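Choline dehydrogenase and related flavoproteins (Aspergillus oryzae, PDB 3Q9T) is a formate oxidase of the glucose-methanol-choline oxidoreductase family that carries 8-formyl-FAD at its catalytic site, where formate is probably oxidised. Local coordinates at residues A[404-409]-A[504-509]; A[310-315]-A[419-424]. One frame throughout, in Å; residues are numbered along the deposited sequence.

Contact 1 of 2, residues A[404-409]-A[504-509]. With FAY ([(2R,3S,4R,5R)-5-(6-amino-9H-purin-9-yl)-3,4-dihydroxytetrahydrofuran-2-yl]methyl (2R,3S,4S)-5-(8-formyl-7-methyl-2,4-dioxo-3,4-dihydrobenzo[g]pteridin-10(2H)-yl)-2,3,4-trihydroxypentyl dihydrogen diphosphate), chain D.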
# COMPACT_ATOMS: atom_id res chain seq x y z
N PHE A 404 -2.97 14.94 7.18
CA PHE A 404 -2.17 14.11 8.08
C PHE A 404 -2.92 12.88 8.59
O PHE A 404 -2.54 12.30 9.60
CB PHE A 404 -1.70 14.93 9.27
CG PHE A 404 -0.81 16.08 8.89
CD1 PHE A 404 0.52 15.86 8.57
CD2 PHE A 404 -1.31 17.38 8.86
CE1 PHE A 404 1.34 16.91 8.23
CE2 PHE A 404 -0.47 18.45 8.53
CZ PHE A 404 0.86 18.20 8.21
N GLN A 405 -3.98 12.49 7.88
CA GLN A 405 -4.84 11.38 8.28
C GLN A 405 -5.34 10.73 7.00
O GLN A 405 -6.50 10.89 6.62
CB GLN A 405 -6.03 11.87 9.10
CG GLN A 405 -5.70 12.38 10.48
CD GLN A 405 -5.31 11.28 11.45
OE1 GLN A 405 -6.14 10.82 12.22
NE2 GLN A 405 -4.05 10.87 11.43
N TRP A 406 -4.45 10.02 6.34
CA TRP A 406 -4.70 9.60 4.97
C TRP A 406 -5.72 8.47 4.88
O TRP A 406 -6.31 8.26 3.83
CB TRP A 406 -3.39 9.18 4.30
CG TRP A 406 -2.46 10.31 4.03
CD1 TRP A 406 -2.66 11.64 4.29
CD2 TRP A 406 -1.17 10.21 3.43
NE1 TRP A 406 -1.57 12.36 3.88
CE2 TRP A 406 -0.64 11.51 3.36
CE3 TRP A 406 -0.40 9.14 2.95
CZ2 TRP A 406 0.61 11.78 2.82
CZ3 TRP A 406 0.84 9.40 2.42
CH2 TRP A 406 1.33 10.71 2.35
N HIS A 407 -5.94 7.74 5.97
CA HIS A 407 -6.86 6.60 5.87
C HIS A 407 -8.07 6.66 6.77
O HIS A 407 -8.87 5.73 6.76
CB HIS A 407 -6.12 5.26 6.05
CG HIS A 407 -5.16 4.97 4.93
ND1 HIS A 407 -5.56 4.41 3.74
CD2 HIS A 407 -3.83 5.20 4.81
CE1 HIS A 407 -4.52 4.28 2.94
NE2 HIS A 407 -3.46 4.76 3.56
N PHE A 408 -8.21 7.74 7.54
CA PHE A 408 -9.32 7.90 8.48
C PHE A 408 -10.30 8.95 8.00
O PHE A 408 -9.90 10.00 7.51
CB PHE A 408 -8.83 8.28 9.86
CG PHE A 408 -7.72 7.41 10.38
CD1 PHE A 408 -7.67 6.06 10.04
CD2 PHE A 408 -6.71 7.94 11.18
CE1 PHE A 408 -6.63 5.25 10.53
CE2 PHE A 408 -5.67 7.15 11.66
CZ PHE A 408 -5.64 5.79 11.33
N PRO A 409 -11.60 8.68 8.14
CA PRO A 409 -12.54 9.71 7.71
C PRO A 409 -12.44 10.95 8.60
O PRO A 409 -11.87 10.92 9.70
CB PRO A 409 -13.91 9.03 7.85
CG PRO A 409 -13.70 7.87 8.76
CD PRO A 409 -12.26 7.46 8.64
N ARG A 504 0.80 3.68 10.00
CA ARG A 504 0.16 4.98 10.15
C ARG A 504 1.05 6.14 9.74
O ARG A 504 0.61 7.30 9.74
CB ARG A 504 -0.22 5.18 11.60
CG ARG A 504 -1.46 4.47 12.01
CD ARG A 504 -2.30 5.44 12.79
NE ARG A 504 -2.41 4.99 14.15
CZ ARG A 504 -3.00 5.67 15.12
NH1 ARG A 504 -3.51 6.88 14.88
NH2 ARG A 504 -3.06 5.13 16.33
N CYS A 505 2.31 5.84 9.43
CA CYS A 505 3.25 6.90 9.12
C CYS A 505 2.98 7.42 7.71
O CYS A 505 2.32 6.76 6.91
CB CYS A 505 4.68 6.37 9.20
SG CYS A 505 5.14 5.30 7.81
N GLN A 506 3.50 8.62 7.42
CA GLN A 506 3.41 9.20 6.08
C GLN A 506 4.62 10.08 5.90
O GLN A 506 5.37 10.32 6.85
CB GLN A 506 2.14 10.07 5.93
CG GLN A 506 2.08 11.21 6.93
CD GLN A 506 0.94 12.16 6.66
OE1 GLN A 506 -0.22 11.87 6.97
NE2 GLN A 506 1.27 13.29 6.04
N THR A 507 4.81 10.57 4.68
CA THR A 507 5.80 11.62 4.43
C THR A 507 5.44 12.86 5.24
O THR A 507 4.27 13.22 5.35
CB THR A 507 5.84 12.00 2.93
OG1 THR A 507 6.79 13.05 2.74
CG2 THR A 507 4.47 12.49 2.45
N ALA A 508 6.45 13.52 5.80
CA ALA A 508 6.20 14.83 6.41
C ALA A 508 6.33 15.93 5.34
O ALA A 508 6.35 17.11 5.66
CB ALA A 508 7.15 15.07 7.57
N PHE A 509 6.42 15.51 4.08
CA PHE A 509 6.47 16.42 2.91
C PHE A 509 7.81 17.12 2.69
O PHE A 509 7.85 18.19 2.08
CB PHE A 509 5.32 17.44 2.94
CG PHE A 509 3.94 16.82 3.09
CD1 PHE A 509 3.38 16.10 2.04
CD2 PHE A 509 3.22 16.96 4.26
CE1 PHE A 509 2.11 15.53 2.16
CE2 PHE A 509 1.95 16.39 4.38
CZ PHE A 509 1.40 15.69 3.33
P FAY D . 11.50 22.81 -4.87
N1 FAY D . 8.29 22.93 3.90
C2 FAY D . 8.26 23.89 4.90
O2 FAY D . 9.26 24.56 5.15
N3 FAY D . 7.05 24.43 5.29
C4 FAY D . 5.92 23.68 5.15
O4 FAY D . 5.07 23.74 6.06
N5 FAY D . 4.80 21.93 3.97
C6 FAY D . 3.49 20.64 2.51
C7 FAY D . 3.31 19.96 1.32
C8 FAY D . 4.38 19.85 0.42
O8 FAY D . 4.95 19.35 -1.79
C9 FAY D . 5.57 20.53 0.69
PA FAY D . 9.05 22.52 -6.25
C1' FAY D . 8.22 21.66 1.30
C10 FAY D . 7.13 22.29 3.52
N10 FAY D . 7.04 21.64 2.29
N1A FAY D . 7.79 19.80 -16.77
O1A FAY D . 8.07 21.40 -6.28
C1B FAY D . 7.70 21.93 -11.97
O1P FAY D . 11.89 24.09 -5.56
C2' FAY D . 8.24 22.95 0.46
O2' FAY D . 6.94 23.19 0.03
C2A FAY D . 7.56 21.12 -16.44
O2A FAY D . 8.63 23.67 -5.39
C2B FAY D . 6.65 21.71 -10.89
O2B FAY D . 5.33 21.94 -11.34
O2P FAY D . 12.71 21.92 -4.66
C3' FAY D . 9.21 23.15 -0.75
O3' FAY D . 8.66 23.81 -1.89
N3A FAY D . 7.57 21.52 -15.11
C3B FAY D . 7.07 22.75 -9.87
O3B FAY D . 6.54 23.99 -10.24
O3P FAY D . 10.48 21.98 -5.79
C4' FAY D . 9.89 21.90 -1.25
O4' FAY D . 10.43 21.27 -0.09
C4A FAY D . 7.81 20.61 -14.14
C4B FAY D . 8.57 22.84 -10.04
O4B FAY D . 8.88 22.21 -11.27
C4X FAY D . 5.96 22.59 4.26
C5' FAY D . 10.99 22.24 -2.29
O5' FAY D . 10.70 23.03 -3.46
C5A FAY D . 8.05 19.28 -14.45
C5B FAY D . 9.29 22.18 -8.88
O5B FAY D . 9.24 23.05 -7.78
C5X FAY D . 4.75 21.12 2.86
C6A FAY D . 8.04 18.86 -15.78
N6A FAY D . 8.17 17.56 -16.08
N7A FAY D . 8.26 18.61 -13.30
C7M FAY D . 2.02 19.20 1.12
C8A FAY D . 8.17 19.47 -12.27
C8M FAY D . 4.06 19.48 -0.97
C9A FAY D . 5.80 21.13 1.93
N9A FAY D . 7.89 20.71 -12.77
O HOH W 1 -2.42 8.43 12.29
O HOH W 2 -1.73 9.56 7.31

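Contact 2 of 2, residues A[310-315]-A[419-424]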
# COMPACT_ATOMS: atom_id res chain seq x y z
N VAL A 310 4.49 10.31 11.95
CA VAL A 310 3.28 9.64 12.40
C VAL A 310 2.36 10.64 13.08
O VAL A 310 2.52 10.95 14.26
CB VAL A 310 3.58 8.43 13.33
CG1 VAL A 310 2.27 7.87 13.91
CG2 VAL A 310 4.34 7.35 12.57
N PRO A 311 1.38 11.16 12.34
CA PRO A 311 0.44 12.07 12.99
C PRO A 311 -0.59 11.30 13.80
O PRO A 311 -0.86 10.13 13.51
CB PRO A 311 -0.26 12.77 11.82
CG PRO A 311 0.50 12.36 10.58
CD PRO A 311 1.14 11.06 10.90
N PHE A 312 -1.18 11.96 14.79
CA PHE A 312 -2.28 11.38 15.53
C PHE A 312 -3.25 12.46 15.97
O PHE A 312 -2.85 13.60 16.25
CB PHE A 312 -1.77 10.54 16.71
CG PHE A 312 -1.16 11.34 17.82
CD1 PHE A 312 -1.96 11.94 18.78
CD2 PHE A 312 0.22 11.47 17.93
CE1 PHE A 312 -1.38 12.67 19.82
CE2 PHE A 312 0.80 12.19 18.97
CZ PHE A 312 -0.02 12.79 19.92
N VAL A 313 -4.53 12.12 16.02
CA VAL A 313 -5.58 13.08 16.38
C VAL A 313 -6.17 12.84 17.77
O VAL A 313 -6.49 11.71 18.14
CB VAL A 313 -6.72 13.05 15.36
CG1 VAL A 313 -7.94 13.84 15.89
CG2 VAL A 313 -6.25 13.58 14.00
N LEU A 314 -6.31 13.91 18.55
CA LEU A 314 -7.09 13.86 19.78
C LEU A 314 -8.36 14.69 19.64
O LEU A 314 -8.32 15.81 19.13
CB LEU A 314 -6.28 14.40 20.96
CG LEU A 314 -4.95 13.72 21.24
CD1 LEU A 314 -4.31 14.34 22.49
CD2 LEU A 314 -5.20 12.22 21.42
N ARG A 315 -9.47 14.16 20.11
CA ARG A 315 -10.65 14.97 20.28
C ARG A 315 -10.43 15.79 21.55
O ARG A 315 -9.96 15.29 22.57
CB ARG A 315 -11.92 14.13 20.38
CG ARG A 315 -13.16 14.95 20.65
CD ARG A 315 -14.41 14.10 20.56
NE ARG A 315 -15.62 14.88 20.74
CZ ARG A 315 -16.66 14.84 19.91
NH1 ARG A 315 -16.61 14.07 18.83
NH2 ARG A 315 -17.74 15.58 20.14
N VAL A 419 -1.63 16.21 16.02
CA VAL A 419 -0.21 16.30 16.37
C VAL A 419 0.61 15.58 15.31
O VAL A 419 0.44 14.38 15.09
CB VAL A 419 0.10 15.62 17.74
CG1 VAL A 419 1.59 15.65 18.02
CG2 VAL A 419 -0.66 16.29 18.86
N VAL A 420 1.50 16.31 14.65
CA VAL A 420 2.36 15.70 13.66
C VAL A 420 3.69 15.33 14.32
O VAL A 420 4.48 16.20 14.69
CB VAL A 420 2.56 16.64 12.45
CG1 VAL A 420 3.35 15.94 11.38
CG2 VAL A 420 1.21 17.09 11.89
N VAL A 421 3.92 14.04 14.50
CA VAL A 421 5.18 13.58 15.08
C VAL A 421 6.18 13.30 13.95
O VAL A 421 6.13 12.26 13.27
CB VAL A 421 4.99 12.39 16.05
CG1 VAL A 421 6.27 12.10 16.80
CG2 VAL A 421 3.90 12.71 17.05
N ASP A 422 7.04 14.28 13.74
CA ASP A 422 7.96 14.29 12.62
C ASP A 422 9.37 13.91 13.09
O ASP A 422 10.00 14.67 13.83
CB ASP A 422 7.94 15.70 12.03
CG ASP A 422 8.90 15.89 10.88
OD1 ASP A 422 9.84 15.07 10.74
OD2 ASP A 422 8.72 16.87 10.14
N LEU A 423 9.85 12.73 12.69
CA LEU A 423 11.22 12.29 13.05
C LEU A 423 12.17 13.06 12.14
O LEU A 423 12.23 12.84 10.91
CB LEU A 423 11.39 10.80 12.84
CG LEU A 423 12.41 9.93 13.57
CD1 LEU A 423 12.93 8.88 12.60
CD2 LEU A 423 13.56 10.71 14.20
N VAL A 424 12.90 13.98 12.74
CA VAL A 424 13.57 15.01 11.98
C VAL A 424 15.04 14.60 11.71
O VAL A 424 15.67 15.06 10.75
CB VAL A 424 13.39 16.32 12.79
CG1 VAL A 424 14.70 16.94 13.15
CG2 VAL A 424 12.40 17.26 12.10

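Contact 1 of 2, residues A[404-409]-A[504-509]
Gln506 slips its side chain between two aromatic residues of the facing loop, Trp406 and Phe404. Its methylene CB sits 3.7 Å from the centroid of the Trp406 six-membered ring and almost on the ring normal, a CH-pi contact. Further out, OE1 lies over the same indole face near its rim. The first torsion holds CG in the crowded position between backbone N and carbonyl carbon (chi1 59°), and the chain then runs extended, so that the amide reaches Phe404, whose ring plane is only 20° from its own. Glutamine suits this buried place because both amide ends are satisfied: NE2 donates to Thr507 O at 3.1 Å and to Ala403 O, while OE1 accepts a hydrogen bond from a water that itself accepts from Trp406 N. Trp406 NE1 spends its hydrogen on Ala403 O, and the indole edge meets Thr507, Trp406 CH2 to Thr507 CG2 3.6 Å. Phe404 CE1 lies at the edge of the Phe509 ring, in its plane, 3.9 Å from Phe509 CE2. The flavin methyl C7M covers one face of Phe509, 3.5 Å from Phe509 CD1; with Phe404 and Trp406 as a second shell, Phe509 walls the benzenoid end of the 8-formyl-flavin in the GMC FAD pocket.

Contact 2 of 2, residues A[310-315]-A[419-424]
With CG between the backbone N and the carbonyl carbon (chi1 70°), the Phe312 ring leans across toward the neighbouring strand. CB of Val419 lies over the ring face, 3.8 Å from the centroid, in a CH-pi contact, and chi1 (176°) turns both methyls to within contact of the outer carbons, Val419 CG1 to Phe312 CE2 and Val419 CG2 to Phe312 CZ both 3.7 Å. Val421, two residues on, touches the ring edge instead, its CG2 3.7 Å from Phe312 CE2. Beneath them the backbones form an antiparallel ladder within the large mixed sheet of this GMC oxidoreductase, strand 308-316 beside strand 415-423. Phe312 and Val419 are a hydrogen-bonded pair: Phe312 N donates to Val419 O at 2.9 Å, and Val419 N returns a bond of equal length to Phe312 O. Val310 N reaches Val421 O at 2.9 Å, whereas the reverse bond is weak. Pro311 fits because these bonds are made by Val310 and Phe312 on either side of it, so the pairing asks no N-H of it; Pro311 CA makes a CA-H...O contact with Val419 O at 3.1 Å. Beta-branched valines suit the extended backbone, and helix 454-473 covers Val310 and Val419, its Tyr468 meeting the Phe312 ring with planes at about 45°.

How the contacts relate
The centres of the two contacts lie about 9 Å apart, on the same side of the chain's centre, and both belong to one mixed sheet: strand 308-316 has strand 415-423 as one neighbour and the short strand 506-507 as another. Along the chain the segments alternate, 310-315, 404-409, 419-424, 504-509, so that the loop of contact 1 leads into the second strand of contact 2. They touch directly, Phe404 and Gln405 resting on Pro311 and Val313, and Cys505 on Val310. Contact 2 is one strand pair of the sheet; contact 1 packs loop 404-409 onto strand 506-507 and joins the sheet to the flavin through Phe509. The loop also reaches the second subunit, where His407 ND1 is hydrogen-bonded to Asp503 of that subunit.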